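Local coordinates for type II secretion system protein C (Vibrio cholerae, PDB 2I6V), which is the PDZ domain of a protein probably required for type II secretion of cholera toxin through the outer membrane, at residues I35-G40 with H81-Q86; Y21-G26 with D41-L46; E2-V7 with P25-V30. All blocks are in the same frame, centred on the assembly; numbering follows the deposited sequence.

How the contacts relate
The three contacts illustrate how a small PDZ domain is held together by a strand pairing and two loop contacts around an antiparallel sheet. Along the chain, contact 3 comes first, tying the segment before strand 7-14 to the turn that leads from strand 17-25 into helix 29-34. Contact 2 shares Pro-25 and Gly-26 with it and pairs strand 17-25 with strand 42-46. Contact 1 lays the loop between helix 29-34 and strand 42-46 on strand 79-86, so its segments alternate with those of contact 2. Their centres lie about 8 Å (1 and 2), 11 Å (1 and 3) and 12 Å (2 and 3) apart. Helix 29-34 is thus tied down at both ends.

Contact 1 (I35-G40 with H81-Q86); sequences IGLQDG and HDVYIQ
Ile-35 and Val-83 form the tight half of this contact, a case of a loop held to a strand by apolar packing and water, with no direct hydrogen bond. CG1 of Val-83 lies 3.7 Å from CB of Ile-35, and the two side chains cross at about a right angle. The first torsion of Ile-35 (66°) sets CG1 between the backbone N and the carbonyl carbon, and from there the chain carries CD1 past Val-83 to CG1 of Ile-85, 3.8 Å away. Its other branch, CG2, lies beside the backbone N and packs closely on Tyr-84 O, at 3.3 Å. The second methyl of Val-83 is taken up by Leu-37, whose CD2 meets Val-83 CG2 at 3.6 Å; Val-74 of strand 69-76 also touches Leu-37.

The polar side is looser and bridged by water. One water gives a hydrogen to Ile-35 O at 2.7 Å and accepts from Tyr-84 N at 2.9 Å. A second donates to both Ile-35 O and Gly-36 O and sits 2.8 Å from NE2 of His-81, whose imidazole turns its edge to Gly-36 O. Arg-76 supplies a further bond to that carbonyl. Gly-36, with positive phi (86°), closes helix 29-34 in a Schellman motif and turns the chain into the loop.

The chemistry implies a division of labour: aliphatic branches join the helix exit to strand 79-86 of the PDZ sheet, while two waters satisfy Ile-35 O, a carbonyl at the helix's C-terminal end, and extend its reach to a strand amide and an imidazole.

Contact 2 (Y21-G26 with D41-L46); sequences YRVSPG and DMAVAL
Tyr-21, Val-23 and Asp-41 carry the largest buried areas in this antiparallel strand pairing, part of the sheet of a PDZ domain, and they show how a short ladder can be joined to packing at its end. Strand 17-25 meets strand 42-46 with their directions 125° apart, and two bridges make up the ladder between them. Tyr-21 and Ala-43 are its hydrogen-bonded pair. Tyr-21 N gives to Ala-43 O at 3.0 Å, and Ala-43 N returns a shorter bond of 2.7 Å to Tyr-21 O. Beyond CB the tyrosine leads away from the partner strand; the side chain touches Gln-11 and Leu-51, and Ala-43 O lies at the ring edge, near its plane.

Two residues on, Val-23 N donates to Asp-41 O at 2.8 Å. The side chains of Val-23 and Asp-41 then run side by side in the same direction, with CB to CB 3.9 Å. Val-23 has CG1 anti to the backbone N (164°), which leaves CG2 beside that N and close to Asp-41 O; this methyl also reaches CB of Ala-43 at 4.0 Å. Phe-32 and Val-7 touch Val-23 from helix 29-34 and strand 7-14. The carboxylate of Asp-41 is engaged elsewhere: OD2 takes a salt bridge from Arg-76 and a bond from Gln-38 N, which would tend to favour its charged form.

Arg-22 and Met-42 form the non-hydrogen-bonded pair on the other face. The guanidinium of Arg-22 is salt-bridged to Asp-39, while the methionine, bent at chi2 and chi3, folds back over the neighbouring strand and brings CE to 3.8 Å from the N of Tyr-21.

Contact 3 (E2-V7 with P25-V30); sequences EIFQYV and PGKDPV
Gln-5 and Lys-27 lie side by side, pointing the same way, in an example of two side chains rising together from a pair of backbone bonds. Lys-27 has CG anti to the backbone N (-169°) and is extended from there on, so its methylenes pass the amide of Gln-5: OE1 is 3.6 Å from CB of Lys-27. Gln-5 bends at chi2 (-73°), which swings CD back toward the lysine. Its NE2 donates to OE1 of Glu-2 at 3.0 Å, from above the carboxylate plane, and to a water that also accepts from NZ of Lys-27. CD of Lys-27 comes to the edge of the Phe-4 ring.

At the base of these chains, between the backbones, Lys-27 N donates to Phe-4 O at 3.0 Å and Asp-28 N to Gln-5 O at the same length. Gly-26 brings its CA to 3.5 Å from Val-7 N, a place with no room for a side chain.

The carboxylate of Asp-28 is met from above its plane, at OD1, by Val-30 N at 2.9 Å. With this capping bond to an amide of the first turn, Asp-28, one residue ahead of Pro-29, is the N-cap residue of helix 29-34.

Contact 1 (I35-G40 with H81-Q86)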
loop_
_atom_site.group_PDB
_atom_site.type_symbol
_atom_site.label_atom_id
_atom_site.label_comp_id
_atom_site.label_asym_id
_atom_site.label_seq_id
_atom_site.Cartn_x
_atom_site.Cartn_y
_atom_site.Cartn_z
ATOM N N ILE A 35 4.404 11.647 1.026
ATOM C CA ILE A 35 4.872 10.475 0.270
ATOM C C ILE A 35 4.332 10.450 -1.157
ATOM O O ILE A 35 4.757 9.634 -1.971
ATOM C CB ILE A 35 4.575 9.123 0.987
ATOM C CG1 ILE A 35 3.075 8.856 1.063
ATOM C CG2 ILE A 35 5.200 9.053 2.401
ATOM C CD1 ILE A 35 2.758 7.590 1.834
ATOM N N GLY A 36 3.399 11.352 -1.450
ATOM C CA GLY A 36 2.933 11.559 -2.812
ATOM C C GLY A 36 1.812 10.644 -3.247
ATOM O O GLY A 36 1.660 10.388 -4.438
ATOM N N LEU A 37 1.024 10.155 -2.299
ATOM C CA LEU A 37 -0.154 9.370 -2.666
ATOM C C LEU A 37 -1.311 10.279 -3.051
ATOM O O LEU A 37 -1.354 11.456 -2.672
ATOM C CB LEU A 37 -0.585 8.467 -1.508
ATOM C CG LEU A 37 0.261 7.220 -1.272
ATOM C CD1 LEU A 37 -0.214 6.507 -0.015
ATOM C CD2 LEU A 37 0.162 6.302 -2.484
ATOM N N GLN A 38 -2.252 9.727 -3.811
ATOM C CA GLN A 38 -3.458 10.439 -4.186
ATOM C C GLN A 38 -4.639 9.508 -3.992
ATOM O O GLN A 38 -4.532 8.304 -4.248
ATOM C CB GLN A 38 -3.376 10.917 -5.639
ATOM C CG GLN A 38 -2.269 11.935 -5.847
ATOM C CD GLN A 38 -2.246 12.511 -7.250
ATOM O OE1 GLN A 38 -3.103 12.199 -8.076
ATOM N NE2 GLN A 38 -1.251 13.352 -7.527
ATOM N N ASP A 39 -5.743 10.066 -3.502
ATOM C CA ASP A 39 -6.960 9.287 -3.320
ATOM C C ASP A 39 -7.306 8.604 -4.647
ATOM O O ASP A 39 -7.234 9.226 -5.714
ATOM C CB ASP A 39 -8.127 10.179 -2.885
ATOM C CG ASP A 39 -9.405 9.392 -2.692
ATOM O OD1 ASP A 39 -9.414 8.519 -1.808
ATOM O OD2 ASP A 39 -10.396 9.640 -3.428
ATOM N N GLY A 40 -7.667 7.325 -4.579
ATOM C CA GLY A 40 -8.010 6.574 -5.783
ATOM C C GLY A 40 -6.843 5.913 -6.517
ATOM O O GLY A 40 -7.047 5.233 -7.524
ATOM N N HIS A 81 4.306 3.684 -10.198
ATOM C CA HIS A 81 5.497 4.187 -9.538
ATOM C C HIS A 81 5.520 3.760 -8.080
ATOM O O HIS A 81 4.510 3.302 -7.536
ATOM C CB HIS A 81 5.608 5.704 -9.656
ATOM C CG HIS A 81 4.688 6.450 -8.742
ATOM N ND1 HIS A 81 3.381 6.728 -9.071
ATOM C CD2 HIS A 81 4.895 6.996 -7.520
ATOM C CE1 HIS A 81 2.816 7.405 -8.086
ATOM N NE2 HIS A 81 3.714 7.580 -7.132
ATOM N N ASP A 82 6.683 3.915 -7.457
ATOM C CA ASP A 82 6.859 3.486 -6.080
ATOM C C ASP A 82 6.770 4.666 -5.129
ATOM O O ASP A 82 7.345 5.735 -5.384
ATOM C CB ASP A 82 8.201 2.777 -5.912
ATOM C CG ASP A 82 8.194 1.381 -6.503
ATOM O OD1 ASP A 82 7.108 0.915 -6.918
ATOM O OD2 ASP A 82 9.271 0.752 -6.560
ATOM N N VAL A 83 6.024 4.456 -4.051
ATOM C CA VAL A 83 5.858 5.420 -2.985
ATOM C C VAL A 83 6.697 4.930 -1.816
ATOM O O VAL A 83 6.637 3.762 -1.434
ATOM C CB VAL A 83 4.381 5.496 -2.579
ATOM C CG1 VAL A 83 4.214 6.292 -1.310
ATOM C CG2 VAL A 83 3.559 6.107 -3.724
ATOM N N TYR A 84 7.512 5.823 -1.274
ATOM C CA TYR A 84 8.415 5.443 -0.211
ATOM C C TYR A 84 7.878 5.872 1.143
ATOM O O TYR A 84 7.677 7.058 1.410
ATOM C CB TYR A 84 9.807 5.997 -0.490
ATOM C CG TYR A 84 10.311 5.542 -1.839
ATOM C CD1 TYR A 84 10.750 4.236 -2.027
ATOM C CD2 TYR A 84 10.315 6.401 -2.931
ATOM C CE1 TYR A 84 11.198 3.801 -3.262
ATOM C CE2 TYR A 84 10.763 5.978 -4.173
ATOM C CZ TYR A 84 11.204 4.677 -4.331
ATOM O OH TYR A 84 11.652 4.247 -5.558
ATOM N N ILE A 85 7.606 4.875 1.972
ATOM C CA ILE A 85 7.105 5.088 3.311
ATOM C C ILE A 85 8.252 4.983 4.320
ATOM O O ILE A 85 8.943 3.966 4.383
ATOM C CB ILE A 85 5.988 4.062 3.622
ATOM C CG1 ILE A 85 4.700 4.450 2.883
ATOM C CG2 ILE A 85 5.743 3.946 5.122
ATOM C CD1 ILE A 85 3.662 3.342 2.840
ATOM N N GLN A 86 8.461 6.048 5.089
ATOM C CA GLN A 86 9.515 6.092 6.092
ATOM C C GLN A 86 8.889 5.865 7.462
ATOM O O GLN A 86 8.002 6.613 7.854
ATOM C CB GLN A 86 10.176 7.473 6.083
ATOM C CG GLN A 86 11.281 7.625 7.103
ATOM C CD GLN A 86 12.449 6.699 6.798
ATOM O OE1 GLN A 86 13.117 6.844 5.765
ATOM N NE2 GLN A 86 12.689 5.742 7.681
HETATM O O HOH W 1 7.295 8.606 -2.195
HETATM O O HOH W 2 4.408 9.306 -4.974
#

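Contact 2 (Y21-G26 with D41-L46)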
loop_
_atom_site.group_PDB
_atom_site.type_symbol
_atom_site.label_atom_id
_atom_site.label_comp_id
_atom_site.label_asym_id
_atom_site.label_seq_id
_atom_site.Cartn_x
_atom_site.Cartn_y
_atom_site.Cartn_z
ATOM N N TYR A 21 -5.621 -2.907 -4.351
ATOM C CA TYR A 21 -6.278 -2.139 -3.283
ATOM C C TYR A 21 -6.393 -0.662 -3.629
ATOM O O TYR A 21 -5.402 -0.020 -3.989
ATOM C CB TYR A 21 -5.552 -2.316 -1.937
ATOM C CG TYR A 21 -5.554 -3.752 -1.496
ATOM C CD1 TYR A 21 -6.483 -4.210 -0.570
ATOM C CD2 TYR A 21 -4.659 -4.657 -2.041
ATOM C CE1 TYR A 21 -6.510 -5.540 -0.190
ATOM C CE2 TYR A 21 -4.671 -5.994 -1.667
ATOM C CZ TYR A 21 -5.600 -6.426 -0.740
ATOM O OH TYR A 21 -5.607 -7.757 -0.379
ATOM N N ARG A 22 -7.608 -0.133 -3.543
ATOM C CA ARG A 22 -7.814 1.296 -3.718
ATOM C C ARG A 22 -7.217 2.026 -2.532
ATOM O O ARG A 22 -7.448 1.662 -1.378
ATOM C CB ARG A 22 -9.302 1.631 -3.778
ATOM C CG ARG A 22 -9.577 3.046 -4.259
ATOM C CD ARG A 22 -11.031 3.432 -3.978
ATOM N NE ARG A 22 -11.360 4.769 -4.478
ATOM C CZ ARG A 22 -11.012 5.907 -3.875
ATOM N NH1 ARG A 22 -10.295 5.877 -2.746
ATOM N NH2 ARG A 22 -11.354 7.072 -4.417
ATOM N N VAL A 23 -6.468 3.077 -2.833
ATOM C CA VAL A 23 -5.858 3.919 -1.815
ATOM C C VAL A 23 -6.768 5.082 -1.408
ATOM O O VAL A 23 -7.303 5.791 -2.269
ATOM C CB VAL A 23 -4.545 4.523 -2.369
ATOM C CG1 VAL A 23 -4.064 5.685 -1.526
ATOM C CG2 VAL A 23 -3.466 3.448 -2.516
ATOM N N SER A 24 -6.919 5.273 -0.094
ATOM C CA SER A 24 -7.608 6.434 0.479
ATOM C C SER A 24 -6.669 7.087 1.486
ATOM O O SER A 24 -5.736 6.455 1.967
ATOM C CB SER A 24 -8.906 6.023 1.193
ATOM O OG SER A 24 -9.869 5.499 0.279
ATOM N N PRO A 25 -6.913 8.355 1.811
ATOM C CA PRO A 25 -6.053 9.023 2.791
ATOM C C PRO A 25 -5.994 8.290 4.135
ATOM O O PRO A 25 -7.003 7.760 4.607
ATOM C CB PRO A 25 -6.712 10.398 2.952
ATOM C CG PRO A 25 -7.407 10.618 1.622
ATOM C CD PRO A 25 -7.959 9.248 1.289
ATOM N N GLY A 26 -4.801 8.249 4.724
ATOM C CA GLY A 26 -4.639 7.709 6.055
ATOM C C GLY A 26 -5.013 8.734 7.110
ATOM O O GLY A 26 -5.609 9.789 6.826
ATOM N N ASP A 41 -5.617 6.110 -6.037
ATOM C CA ASP A 41 -4.486 5.355 -6.566
ATOM C C ASP A 41 -4.775 3.873 -6.369
ATOM O O ASP A 41 -5.469 3.494 -5.423
ATOM C CB ASP A 41 -3.211 5.673 -5.800
ATOM C CG ASP A 41 -2.573 6.980 -6.214
ATOM O OD1 ASP A 41 -2.972 7.553 -7.246
ATOM O OD2 ASP A 41 -1.640 7.408 -5.495
ATOM N N MET A 42 -4.229 3.034 -7.243
ATOM C CA MET A 42 -4.384 1.578 -7.081
ATOM C C MET A 42 -3.097 0.935 -6.585
ATOM O O MET A 42 -2.107 0.904 -7.303
ATOM C CB MET A 42 -4.806 0.916 -8.396
ATOM C CG MET A 42 -6.288 1.049 -8.701
ATOM S SD MET A 42 -7.295 0.169 -7.484
ATOM C CE MET A 42 -6.645 -1.489 -7.691
ATOM N N ALA A 43 -3.115 0.407 -5.366
ATOM C CA ALA A 43 -1.921 -0.209 -4.798
ATOM C C ALA A 43 -1.833 -1.648 -5.276
ATOM O O ALA A 43 -2.804 -2.409 -5.181
ATOM C CB ALA A 43 -1.975 -0.167 -3.293
ATOM N N VAL A 44 -0.670 -2.022 -5.794
ATOM C CA VAL A 44 -0.528 -3.353 -6.381
ATOM C C VAL A 44 0.600 -4.180 -5.772
ATOM O O VAL A 44 0.583 -5.414 -5.841
ATOM C CB VAL A 44 -0.376 -3.274 -7.910
ATOM C CG1 VAL A 44 -1.609 -2.617 -8.529
ATOM C CG2 VAL A 44 0.873 -2.487 -8.283
ATOM N N ALA A 45 1.581 -3.518 -5.170
ATOM C CA ALA A 45 2.662 -4.256 -4.520
ATOM C C ALA A 45 3.154 -3.543 -3.277
ATOM O O ALA A 45 3.004 -2.325 -3.142
ATOM C CB ALA A 45 3.812 -4.478 -5.494
ATOM N N LEU A 46 3.764 -4.311 -2.381
ATOM C CA LEU A 46 4.365 -3.782 -1.168
ATOM C C LEU A 46 5.754 -4.399 -1.059
ATOM O O LEU A 46 5.888 -5.622 -1.051
ATOM C CB LEU A 46 3.498 -4.172 0.036
ATOM C CG LEU A 46 3.790 -3.561 1.400
ATOM C CD1 LEU A 46 3.975 -2.048 1.294
ATOM C CD2 LEU A 46 2.641 -3.902 2.360
#

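Contact 3 (E2-V7 with P25-V30)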
loop_
_atom_site.group_PDB
_atom_site.type_symbol
_atom_site.label_atom_id
_atom_site.label_comp_id
_atom_site.label_asym_id
_atom_site.label_seq_id
_atom_site.Cartn_x
_atom_site.Cartn_y
_atom_site.Cartn_z
ATOM N N GLU A 2 2.722 1.705 12.179
ATOM C CA GLU A 2 1.322 2.095 12.043
ATOM C C GLU A 2 0.968 2.502 10.618
ATOM O O GLU A 2 0.888 3.676 10.300
ATOM C CB GLU A 2 0.986 3.205 13.045
ATOM C CG GLU A 2 1.100 2.736 14.479
ATOM C CD GLU A 2 0.728 3.794 15.491
ATOM O OE1 GLU A 2 0.672 4.988 15.130
ATOM O OE2 GLU A 2 0.498 3.430 16.662
ATOM N N ILE A 3 0.744 1.509 9.767
ATOM C CA ILE A 3 0.407 1.778 8.372
ATOM C C ILE A 3 -0.794 2.719 8.236
ATOM O O ILE A 3 -0.847 3.543 7.312
ATOM C CB ILE A 3 0.146 0.458 7.596
ATOM C CG1 ILE A 3 1.431 -0.376 7.547
ATOM C CG2 ILE A 3 -0.372 0.744 6.198
ATOM C CD1 ILE A 3 1.242 -1.746 6.910
ATOM N N PHE A 4 -1.751 2.605 9.159
ATOM C CA PHE A 4 -2.976 3.411 9.107
ATOM C C PHE A 4 -2.755 4.921 9.199
ATOM O O PHE A 4 -3.644 5.694 8.848
ATOM C CB PHE A 4 -3.987 2.949 10.175
ATOM C CG PHE A 4 -3.516 3.132 11.591
ATOM C CD1 PHE A 4 -3.705 4.342 12.251
ATOM C CD2 PHE A 4 -2.914 2.084 12.280
ATOM C CE1 PHE A 4 -3.279 4.505 13.563
ATOM C CE2 PHE A 4 -2.490 2.239 13.589
ATOM C CZ PHE A 4 -2.667 3.450 14.231
ATOM N N GLN A 5 -1.580 5.337 9.666
ATOM C CA GLN A 5 -1.256 6.765 9.704
ATOM C C GLN A 5 -1.013 7.293 8.289
ATOM O O GLN A 5 -1.235 8.481 8.015
ATOM C CB GLN A 5 -0.005 7.024 10.561
ATOM C CG GLN A 5 -0.111 6.561 12.010
ATOM C CD GLN A 5 -1.020 7.444 12.852
ATOM O OE1 GLN A 5 -1.536 8.468 12.386
ATOM N NE2 GLN A 5 -1.197 7.061 14.124
ATOM N N TYR A 6 -0.575 6.393 7.404
ATOM C CA TYR A 6 -0.110 6.752 6.058
ATOM C C TYR A 6 -1.191 6.569 5.011
ATOM O O TYR A 6 -1.267 7.337 4.059
ATOM C CB TYR A 6 1.083 5.873 5.642
ATOM C CG TYR A 6 2.308 6.011 6.524
ATOM C CD1 TYR A 6 3.370 6.825 6.143
ATOM C CD2 TYR A 6 2.403 5.329 7.734
ATOM C CE1 TYR A 6 4.494 6.954 6.937
ATOM C CE2 TYR A 6 3.533 5.441 8.537
ATOM C CZ TYR A 6 4.572 6.263 8.133
ATOM O OH TYR A 6 5.695 6.387 8.933
ATOM N N VAL A 7 -2.012 5.532 5.175
ATOM C CA VAL A 7 -2.887 5.123 4.091
ATOM C C VAL A 7 -4.029 4.246 4.588
ATOM O O VAL A 7 -3.911 3.565 5.620
ATOM C CB VAL A 7 -2.076 4.372 2.992
ATOM C CG1 VAL A 7 -1.604 3.002 3.510
ATOM C CG2 VAL A 7 -2.908 4.215 1.733
ATOM N N PRO A 25 -6.913 8.355 1.811
ATOM C CA PRO A 25 -6.053 9.023 2.791
ATOM C C PRO A 25 -5.994 8.290 4.135
ATOM O O PRO A 25 -7.003 7.760 4.607
ATOM C CB PRO A 25 -6.712 10.398 2.952
ATOM C CG PRO A 25 -7.407 10.618 1.622
ATOM C CD PRO A 25 -7.959 9.248 1.289
ATOM N N GLY A 26 -4.801 8.249 4.724
ATOM C CA GLY A 26 -4.639 7.709 6.055
ATOM C C GLY A 26 -5.013 8.734 7.110
ATOM O O GLY A 26 -5.609 9.789 6.826
ATOM N N LYS A 27 -4.642 8.440 8.345
ATOM C CA LYS A 27 -5.036 9.285 9.443
ATOM C C LYS A 27 -4.319 10.632 9.409
ATOM O O LYS A 27 -4.884 11.644 9.832
ATOM C CB LYS A 27 -4.739 8.568 10.753
ATOM C CG LYS A 27 -5.343 9.232 11.964
ATOM C CD LYS A 27 -5.239 8.332 13.165
ATOM C CE LYS A 27 -5.920 8.973 14.352
ATOM N NZ LYS A 27 -5.660 8.196 15.592
ATOM N N ASP A 28 -3.064 10.630 8.959
ATOM C CA ASP A 28 -2.228 11.837 8.995
ATOM C C ASP A 28 -1.967 12.402 7.592
ATOM O O ASP A 28 -1.232 11.803 6.804
ATOM C CB ASP A 28 -0.904 11.525 9.691
ATOM C CG ASP A 28 -0.094 12.760 9.984
ATOM O OD1 ASP A 28 -0.420 13.835 9.430
ATOM O OD2 ASP A 28 0.859 12.638 10.781
ATOM N N PRO A 29 -2.579 13.555 7.273
ATOM C CA PRO A 29 -2.385 14.170 5.957
ATOM C C PRO A 29 -0.930 14.473 5.636
ATOM O O PRO A 29 -0.541 14.455 4.464
ATOM C CB PRO A 29 -3.185 15.480 6.054
ATOM C CG PRO A 29 -4.207 15.216 7.096
ATOM C CD PRO A 29 -3.508 14.334 8.110
ATOM N N VAL A 30 -0.127 14.771 6.652
ATOM C CA VAL A 30 1.281 15.074 6.403
ATOM C C VAL A 30 1.976 13.864 5.791
ATOM O O VAL A 30 2.781 13.992 4.866
ATOM C CB VAL A 30 2.008 15.513 7.689
ATOM C CG1 VAL A 30 3.531 15.580 7.454
ATOM C CG2 VAL A 30 1.477 16.871 8.133
HETATM O O HOH W 3 -3.120 7.965 16.068
#